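Local coordinates for uncharacterized hypothetical protein (Parabacteroides merdae, PDB 4EI0) that is of unknown function, belongs to the DUF4466 family and is rich in antiparallel beta sheet, at residues Y165-N170 / A190-I195; D194-Y199 / E223-F228. All coordinates share one frame; numbering follows the deposited sequence.

Contact 1: Y165-N170 / A190-I195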
ATOM      1  N   TYR B 165     -28.240 -39.415 -18.476  1.00 48.97           N
ATOM      2  CA  TYR B 165     -29.265 -39.714 -17.476  1.00 49.94           C
ATOM      3  C   TYR B 165     -29.011 -38.854 -16.272  1.00 46.30           C
ATOM      4  O   TYR B 165     -28.048 -39.077 -15.550  1.00 49.71           O
ATOM      5  CB  TYR B 165     -29.230 -41.201 -17.126  1.00 44.11           C
ATOM      6  CG  TYR B 165     -29.541 -42.118 -18.253  1.00 45.69           C
ATOM      7  CD1 TYR B 165     -30.767 -42.084 -18.871  1.00 52.19           C
ATOM      8  CD2 TYR B 165     -28.627 -43.075 -18.681  1.00 48.15           C
ATOM      9  CE1 TYR B 165     -31.066 -42.949 -19.907  1.00 57.46           C
ATOM     10  CE2 TYR B 165     -28.932 -43.952 -19.700  1.00 48.19           C
ATOM     11  CZ  TYR B 165     -30.139 -43.886 -20.321  1.00 58.70           C
ATOM     12  OH  TYR B 165     -30.439 -44.763 -21.336  1.00 62.40           O
ATOM     13  N   LEU B 166     -29.861 -37.845 -16.083  1.00 43.85           N
ATOM     14  CA  LEU B 166     -29.734 -36.900 -14.989  1.00 45.61           C
ATOM     15  C   LEU B 166     -30.490 -37.394 -13.750  1.00 42.57           C
ATOM     16  O   LEU B 166     -31.678 -37.681 -13.823  1.00 47.37           O
ATOM     17  CB  LEU B 166     -30.259 -35.497 -15.391  1.00 45.91           C
ATOM     18  CG  LEU B 166     -29.456 -34.602 -16.328  1.00 50.27           C
ATOM     19  CD1 LEU B 166     -29.133 -35.242 -17.675  1.00 50.00           C
ATOM     20  CD2 LEU B 166     -30.229 -33.295 -16.497  1.00 42.92           C
ATOM     21  N   SER B 167     -29.799 -37.474 -12.614  1.00 49.43           N
ATOM     22  CA  SER B 167     -30.417 -37.759 -11.307  1.00 43.42           C
ATOM     23  C   SER B 167     -30.252 -36.571 -10.380  1.00 40.15           C
ATOM     24  O   SER B 167     -29.134 -36.091 -10.134  1.00 43.65           O
ATOM     25  CB  SER B 167     -29.782 -38.973 -10.641  1.00 45.58           C
ATOM     26  OG  SER B 167     -30.413 -39.246  -9.392  1.00 48.58           O
ATOM     27  N   PHE B 168     -31.363 -36.129  -9.805  1.00 45.61           N
ATOM     28  CA  PHE B 168     -31.357 -35.082  -8.799  1.00 43.46           C
ATOM     29  C   PHE B 168     -31.506 -35.678  -7.409  1.00 45.62           C
ATOM     30  O   PHE B 168     -31.842 -34.948  -6.488  1.00 43.93           O
ATOM     31  CB  PHE B 168     -32.531 -34.082  -9.053  1.00 49.15           C
ATOM     32  CG  PHE B 168     -32.510 -33.460 -10.420  1.00 44.89           C
ATOM     33  CD1 PHE B 168     -31.685 -32.379 -10.704  1.00 43.80           C
ATOM     34  CD2 PHE B 168     -33.267 -33.983 -11.425  1.00 41.58           C
ATOM     35  CE1 PHE B 168     -31.661 -31.829 -11.958  1.00 41.47           C
ATOM     36  CE2 PHE B 168     -33.237 -33.453 -12.686  1.00 45.13           C
ATOM     37  CZ  PHE B 168     -32.444 -32.382 -12.959  1.00 43.81           C
ATOM     38  N   LEU B 169     -31.170 -36.959  -7.217  1.00 52.01           N
ATOM     39  CA  LEU B 169     -31.456 -37.641  -5.928  1.00 44.26           C
ATOM     40  C   LEU B 169     -30.277 -37.963  -5.055  1.00 55.08           C
ATOM     41  O   LEU B 169     -30.465 -38.442  -3.955  1.00 46.27           O
ATOM     42  CB  LEU B 169     -32.274 -38.939  -6.184  1.00 56.96           C
ATOM     43  CG  LEU B 169     -33.577 -38.727  -7.024  1.00 60.04           C
ATOM     44  CD1 LEU B 169     -34.425 -39.969  -7.331  1.00 61.08           C
ATOM     45  CD2 LEU B 169     -34.439 -37.679  -6.306  1.00 54.09           C
ATOM     46  N   ASN B 170     -29.055 -37.704  -5.500  1.00 45.16           N
ATOM     47  CA  ASN B 170     -27.922 -38.083  -4.732  1.00 42.41           C
ATOM     48  C   ASN B 170     -27.651 -37.067  -3.610  1.00 47.88           C
ATOM     49  O   ASN B 170     -27.776 -35.857  -3.803  1.00 50.07           O
ATOM     50  CB  ASN B 170     -26.683 -38.214  -5.631  1.00 46.29           C
ATOM     51  CG  ASN B 170     -26.679 -39.458  -6.485  1.00 43.59           C
ATOM     52  OD1 ASN B 170     -27.501 -40.366  -6.341  1.00 54.96           O
ATOM     53  ND2 ASN B 170     -25.733 -39.509  -7.398  1.00 54.15           N
ATOM     54  N   ALA B 190     -31.333 -46.977 -13.028  1.00 46.25           N
ATOM     55  CA  ALA B 190     -32.501 -46.440 -13.737  1.00 55.69           C
ATOM     56  C   ALA B 190     -33.585 -45.858 -12.802  1.00 51.54           C
ATOM     57  O   ALA B 190     -34.212 -44.863 -13.138  1.00 54.48           O
ATOM     58  CB  ALA B 190     -33.098 -47.468 -14.685  1.00 47.54           C
ATOM     59  N   ALA B 191     -33.753 -46.432 -11.618  1.00 61.24           N
ATOM     60  CA  ALA B 191     -34.738 -45.953 -10.632  1.00 57.83           C
ATOM     61  C   ALA B 191     -34.414 -44.557 -10.056  1.00 54.13           C
ATOM     62  O   ALA B 191     -35.284 -43.893  -9.570  1.00 65.98           O
ATOM     63  CB  ALA B 191     -34.932 -46.984  -9.542  1.00 46.24           C
ATOM     64  N   LYS B 192     -33.152 -44.130 -10.108  1.00 50.88           N
ATOM     65  CA  LYS B 192     -32.696 -42.795  -9.655  1.00 54.08           C
ATOM     66  C   LYS B 192     -32.791 -41.712 -10.751  1.00 44.42           C
ATOM     67  O   LYS B 192     -32.514 -40.554 -10.473  1.00 50.52           O
ATOM     68  CB  LYS B 192     -31.204 -42.854  -9.232  1.00 62.62           C
ATOM     69  CG  LYS B 192     -30.983 -43.206  -7.786  1.00 66.06           C
ATOM     70  CD  LYS B 192     -29.632 -43.860  -7.541  1.00 73.46           C
ATOM     71  CE  LYS B 192     -28.506 -42.896  -7.771  1.00 59.60           C
ATOM     72  NZ  LYS B 192     -27.420 -43.025  -6.770  1.00 52.97           N
ATOM     73  N   ILE B 193     -33.114 -42.103 -11.989  1.00 47.98           N
ATOM     74  CA  ILE B 193     -33.047 -41.185 -13.109  1.00 46.42           C
ATOM     75  C   ILE B 193     -34.328 -40.387 -13.175  1.00 51.44           C
ATOM     76  O   ILE B 193     -35.431 -40.956 -13.207  1.00 44.16           O
ATOM     77  CB  ILE B 193     -32.828 -41.876 -14.466  1.00 47.21           C
ATOM     78  CG1 ILE B 193     -31.606 -42.796 -14.411  1.00 46.23           C
ATOM     79  CG2 ILE B 193     -32.650 -40.795 -15.566  1.00 45.11           C
ATOM     80  CD1 ILE B 193     -30.378 -42.205 -13.806  1.00 49.25           C
ATOM     81  N   ASP B 194     -34.152 -39.065 -13.243  1.00 50.62           N
ATOM     82  CA  ASP B 194     -35.232 -38.111 -13.325  1.00 46.56           C
ATOM     83  C   ASP B 194     -35.467 -37.589 -14.739  1.00 46.12           C
ATOM     84  O   ASP B 194     -36.622 -37.377 -15.142  1.00 44.69           O
ATOM     85  CB  ASP B 194     -34.956 -36.984 -12.288  1.00 46.03           C
ATOM     86  CG  ASP B 194     -34.928 -37.551 -10.879  1.00 52.83           C
ATOM     87  OD1 ASP B 194     -35.927 -38.245 -10.561  1.00 59.62           O
ATOM     88  OD2 ASP B 194     -33.922 -37.401 -10.136  1.00 48.71           O
ATOM     89  N   ILE B 195     -34.405 -37.435 -15.501  1.00 47.77           N
ATOM     90  CA  ILE B 195     -34.501 -36.869 -16.847  1.00 48.58           C
ATOM     91  C   ILE B 195     -33.541 -37.619 -17.751  1.00 46.62           C
ATOM     92  O   ILE B 195     -32.404 -37.913 -17.350  1.00 44.57           O
ATOM     93  CB  ILE B 195     -34.134 -35.342 -16.857  1.00 43.90           C
ATOM     94  CG1 ILE B 195     -35.233 -34.514 -16.169  1.00 48.48           C
ATOM     95  CG2 ILE B 195     -33.990 -34.837 -18.278  1.00 45.95           C
ATOM     96  CD1 ILE B 195     -34.922 -33.047 -15.963  1.00 52.68           C
TER

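Contact 2: D194-Y199 / E223-F228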
ATOM      1  N   ASP B 194     -34.152 -39.065 -13.243  1.00 50.62           N
ATOM      2  CA  ASP B 194     -35.232 -38.111 -13.325  1.00 46.56           C
ATOM      3  C   ASP B 194     -35.467 -37.589 -14.739  1.00 46.12           C
ATOM      4  O   ASP B 194     -36.622 -37.377 -15.142  1.00 44.69           O
ATOM      5  CB  ASP B 194     -34.956 -36.984 -12.288  1.00 46.03           C
ATOM      6  CG  ASP B 194     -34.928 -37.551 -10.879  1.00 52.83           C
ATOM      7  OD1 ASP B 194     -35.927 -38.245 -10.561  1.00 59.62           O
ATOM      8  OD2 ASP B 194     -33.922 -37.401 -10.136  1.00 48.71           O
ATOM      9  N   ILE B 195     -34.405 -37.435 -15.501  1.00 47.77           N
ATOM     10  CA  ILE B 195     -34.501 -36.869 -16.847  1.00 48.58           C
ATOM     11  C   ILE B 195     -33.541 -37.619 -17.751  1.00 46.62           C
ATOM     12  O   ILE B 195     -32.404 -37.913 -17.350  1.00 44.57           O
ATOM     13  CB  ILE B 195     -34.134 -35.342 -16.857  1.00 43.90           C
ATOM     14  CG1 ILE B 195     -35.233 -34.514 -16.169  1.00 48.48           C
ATOM     15  CG2 ILE B 195     -33.990 -34.837 -18.278  1.00 45.95           C
ATOM     16  CD1 ILE B 195     -34.922 -33.047 -15.963  1.00 52.68           C
HETATM   17  N   MSE B 196     -33.997 -37.932 -18.957  1.00 46.60           N
HETATM   18  CA  MSE B 196     -33.130 -38.441 -20.006  1.00 47.26           C
HETATM   19  C   MSE B 196     -32.949 -37.358 -21.050  1.00 50.83           C
HETATM   20  O   MSE B 196     -33.932 -36.856 -21.615  1.00 45.68           O
HETATM   21  CB  MSE B 196     -33.700 -39.684 -20.667  1.00 46.73           C
HETATM   22  CG  MSE B 196     -32.813 -40.207 -21.819  1.00 49.22           C
HETATM   23 SE   MSE B 196     -33.530 -41.802 -22.587  0.75 54.71          SE
HETATM   24  CE  MSE B 196     -32.047 -42.336 -23.804  1.00 59.69           C
ATOM     25  N   TYR B 197     -31.694 -36.998 -21.281  1.00 46.60           N
ATOM     26  CA  TYR B 197     -31.337 -36.121 -22.390  1.00 46.76           C
ATOM     27  C   TYR B 197     -31.179 -36.922 -23.654  1.00 54.30           C
ATOM     28  O   TYR B 197     -30.681 -38.041 -23.622  1.00 52.20           O
ATOM     29  CB  TYR B 197     -30.032 -35.440 -22.076  1.00 46.57           C
ATOM     30  CG  TYR B 197     -29.391 -34.847 -23.267  1.00 52.85           C
ATOM     31  CD1 TYR B 197     -29.774 -33.580 -23.707  1.00 58.92           C
ATOM     32  CD2 TYR B 197     -28.418 -35.527 -23.970  1.00 55.35           C
ATOM     33  CE1 TYR B 197     -29.206 -33.002 -24.816  1.00 57.37           C
ATOM     34  CE2 TYR B 197     -27.833 -34.955 -25.107  1.00 65.55           C
ATOM     35  CZ  TYR B 197     -28.233 -33.690 -25.524  1.00 65.52           C
ATOM     36  OH  TYR B 197     -27.656 -33.077 -26.597  1.00 53.43           O
ATOM     37  N   ALA B 198     -31.598 -36.342 -24.770  1.00 57.63           N
ATOM     38  CA  ALA B 198     -31.297 -36.870 -26.080  1.00 56.04           C
ATOM     39  C   ALA B 198     -31.147 -35.709 -27.049  1.00 63.47           C
ATOM     40  O   ALA B 198     -31.865 -34.740 -26.929  1.00 53.52           O
ATOM     41  CB  ALA B 198     -32.430 -37.749 -26.537  1.00 58.98           C
ATOM     42  N   TYR B 199     -30.264 -35.829 -28.032  1.00 67.86           N
ATOM     43  CA  TYR B 199     -30.212 -34.898 -29.160  1.00 57.12           C
ATOM     44  C   TYR B 199     -30.794 -35.543 -30.380  1.00 67.91           C
ATOM     45  O   TYR B 199     -30.416 -36.625 -30.709  1.00 70.04           O
ATOM     46  CB  TYR B 199     -28.775 -34.556 -29.489  1.00 62.61           C
ATOM     47  CG  TYR B 199     -28.627 -33.662 -30.701  1.00 65.06           C
ATOM     48  CD1 TYR B 199     -28.968 -32.310 -30.631  1.00 66.53           C
ATOM     49  CD2 TYR B 199     -28.104 -34.142 -31.894  1.00 68.26           C
ATOM     50  CE1 TYR B 199     -28.811 -31.469 -31.727  1.00 72.21           C
ATOM     51  CE2 TYR B 199     -27.942 -33.303 -33.006  1.00 73.96           C
ATOM     52  CZ  TYR B 199     -28.297 -31.974 -32.915  1.00 68.85           C
ATOM     53  OH  TYR B 199     -28.171 -31.142 -33.981  1.00 75.51           O
ATOM     54  N   GLU B 223     -35.513 -44.108 -26.612  1.00 69.55           N
ATOM     55  CA  GLU B 223     -36.278 -44.946 -25.682  1.00 66.89           C
ATOM     56  C   GLU B 223     -35.719 -44.834 -24.292  1.00 57.05           C
ATOM     57  O   GLU B 223     -34.502 -44.672 -24.105  1.00 62.32           O
ATOM     58  CB  GLU B 223     -36.234 -46.395 -26.107  1.00 74.46           C
ATOM     59  CG  GLU B 223     -36.706 -46.623 -27.531  1.00 89.97           C
ATOM     60  CD  GLU B 223     -36.462 -48.041 -27.985  1.00101.04           C
ATOM     61  OE1 GLU B 223     -35.339 -48.567 -27.784  1.00 94.20           O
ATOM     62  OE2 GLU B 223     -37.402 -48.630 -28.539  1.00109.12           O
ATOM     63  N   LEU B 224     -36.625 -44.830 -23.323  1.00 62.23           N
ATOM     64  CA  LEU B 224     -36.252 -44.835 -21.918  1.00 68.28           C
ATOM     65  C   LEU B 224     -35.720 -46.229 -21.542  1.00 66.55           C
ATOM     66  O   LEU B 224     -36.241 -47.218 -22.025  1.00 61.30           O
ATOM     67  CB  LEU B 224     -37.475 -44.518 -21.049  1.00 69.43           C
ATOM     68  CG  LEU B 224     -38.196 -43.180 -21.264  1.00 73.01           C
ATOM     69  CD1 LEU B 224     -39.285 -42.982 -20.227  1.00 65.08           C
ATOM     70  CD2 LEU B 224     -37.219 -42.028 -21.214  1.00 57.62           C
ATOM     71  N   PRO B 225     -34.674 -46.311 -20.696  1.00 63.34           N
ATOM     72  CA  PRO B 225     -34.299 -47.632 -20.203  1.00 64.83           C
ATOM     73  C   PRO B 225     -35.369 -48.189 -19.280  1.00 67.43           C
ATOM     74  O   PRO B 225     -36.161 -47.431 -18.726  1.00 66.17           O
ATOM     75  CB  PRO B 225     -32.989 -47.383 -19.455  1.00 68.30           C
ATOM     76  CG  PRO B 225     -33.039 -45.962 -19.048  1.00 70.60           C
ATOM     77  CD  PRO B 225     -33.916 -45.236 -20.038  1.00 63.27           C
ATOM     78  N   SER B 226     -35.440 -49.509 -19.150  1.00 67.43           N
ATOM     79  CA  SER B 226     -36.472 -50.078 -18.297  1.00 72.81           C
ATOM     80  C   SER B 226     -36.034 -49.806 -16.875  1.00 57.12           C
ATOM     81  O   SER B 226     -34.815 -49.755 -16.545  1.00 62.10           O
ATOM     82  CB  SER B 226     -36.725 -51.578 -18.548  1.00 77.03           C
ATOM     83  OG  SER B 226     -35.529 -52.327 -18.409  1.00 70.54           O
ATOM     84  N   GLY B 227     -37.023 -49.552 -16.041  1.00 59.10           N
ATOM     85  CA  GLY B 227     -36.767 -49.106 -14.694  1.00 68.02           C
ATOM     86  C   GLY B 227     -36.823 -47.585 -14.564  1.00 60.25           C
ATOM     87  O   GLY B 227     -36.814 -47.083 -13.453  1.00 51.39           O
ATOM     88  N   PHE B 228     -36.808 -46.838 -15.670  1.00 64.46           N
ATOM     89  CA  PHE B 228     -36.951 -45.359 -15.582  1.00 57.77           C
ATOM     90  C   PHE B 228     -38.436 -45.053 -15.369  1.00 62.86           C
ATOM     91  O   PHE B 228     -39.206 -44.977 -16.308  1.00 70.62           O
ATOM     92  CB  PHE B 228     -36.414 -44.672 -16.839  1.00 64.52           C
ATOM     93  CG  PHE B 228     -36.420 -43.146 -16.809  1.00 57.49           C
ATOM     94  CD1 PHE B 228     -37.228 -42.409 -15.954  1.00 68.61           C
ATOM     95  CD2 PHE B 228     -35.645 -42.446 -17.722  1.00 72.31           C
ATOM     96  CE1 PHE B 228     -37.237 -41.027 -15.998  1.00 66.76           C
ATOM     97  CE2 PHE B 228     -35.643 -41.071 -17.749  1.00 72.07           C
ATOM     98  CZ  PHE B 228     -36.442 -40.360 -16.892  1.00 60.10           C
TER

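Contact 1: Y165-N170 / A190-I195
Asp-194 and Ser-167 reach across the contact through their first torsions: Asp-194 holds CG anti to its carbonyl carbon (chi1 -62°), on the side of Phe-168, whereas Ser-167 sets OG anti to its backbone N (chi1 -179°), within bonding distance of the carbonyl O of Lys-192. The carboxylate then takes the backbone N-H of Phe-168, with Asp-194 OD2 2.9 Å from Phe-168 N and using its anti lone pair, while OD1 is held by Asn-230. Ser-167 OG works in both directions. It donates to Lys-192 O at 2.7 Å, tilted 34° from the carbonyl plane, and accepts from Leu-169 N, closing an ST turn where the strand ends.

Apolar atoms fill in around these bonds. The Phe-168 ring turns its edge to the bulging segment, CD2 lying 3.6 Å from Asp-194 CB and CE2 3.7 Å from Ile-195 CD1. On the other flank Ile-193 CD1 sits 3.7 Å from Tyr-165 CB. Farther out, Lys-192 NZ donates to Asn-170 OD1 at 2.7 Å, the two side chains crossing at about a right angle; Tyr-178 OH is hydrogen-bonded to Lys-192 NZ and to Asn-170 ND2.

Leu-166 O accepts two backbone N-H groups, from Asp-194 N at 2.9 Å and from Ile-195 N, and Leu-166 N returns a bond to Ile-195 O. Two residues facing one define a classic beta bulge, here between the neighbouring antiparallel strands 165-167 and 195-199.

Contact 2: D194-Y199 / E223-F228
Met-196, present as selenomethionine, and Phe-228 account for most of the surface buried here, and they meet where Met-196 CB lies 3.8 Å from Phe-228 CE2. The two side chains come from opposite partners: one leaves strand 195-199, the other rises from the loop joining strands 207-210 and 233-238.

Met-196 is fully extended. With CG anti to the backbone N (chi1 178°) and the rest of the chain straight, the selenium is carried out to the backbone at Glu-223, where SE and the terminal CE both lie 3.4 Å from Glu-223 O. SE is also 3.9 Å from Leu-224 CD2, with Pro-225 CD a little farther off. Glu-223 thus takes part through its carbonyl, its CB pointing away from the strand.

Phe-228 likewise has CG anti to its backbone N (chi1 -176°), and its ring presents its rim to Asp-194 O and Met-196 N. CZ lies 3.5 Å from Asp-194 O, near the ring plane, and CE2 lies 3.7 Å from Met-196 N, in that plane. Asp-194 O is hydrogen-bonded to Thr-211 OG1 and Thr-232 OG1, so the ring edge packs against a carbonyl whose polar needs are met elsewhere. An alanine in place of Phe-228 would probably leave a gap beside Met-196 CB and Asp-194 O, freeing the loop to shift against the strand.

A type II turn from Pro-225 to Phe-228, closed by Phe-228 N bonding to Pro-225 O, brings the ring back to the strand. Gly-227 takes a positive phi (96°), at which a CB would press on Ser-226 O.

No hydrogen bond crosses the contact, so the loop is held by van der Waals packing, with the ring edge against a carbonyl and a backbone nitrogen, and the selenium against a carbonyl.

Contacts 1 and 2 share Asp-194 and Ile-195, and their centres lie about 9 Å apart. The shared pair faces two ways: in contact 1 it joins strand 165-167 by hydrogen bonds, whereas in contact 2 its backbone lies against the ring of Phe-228. The contacts also touch directly. Phe-228 CE1 approaches Ile-193 O at 3.3 Å, Pro-225 CD lies 3.7 Å from Tyr-165 CE1, and Ala-190 CB lies 3.4 Å from Ser-226 O. Loop 223-228 therefore packs on both neighbouring strands and on the segment leading into the bulge. Both contacts thus work on neighbouring inner strands of one sheet; with the function unknown, neither can be tied to an active site.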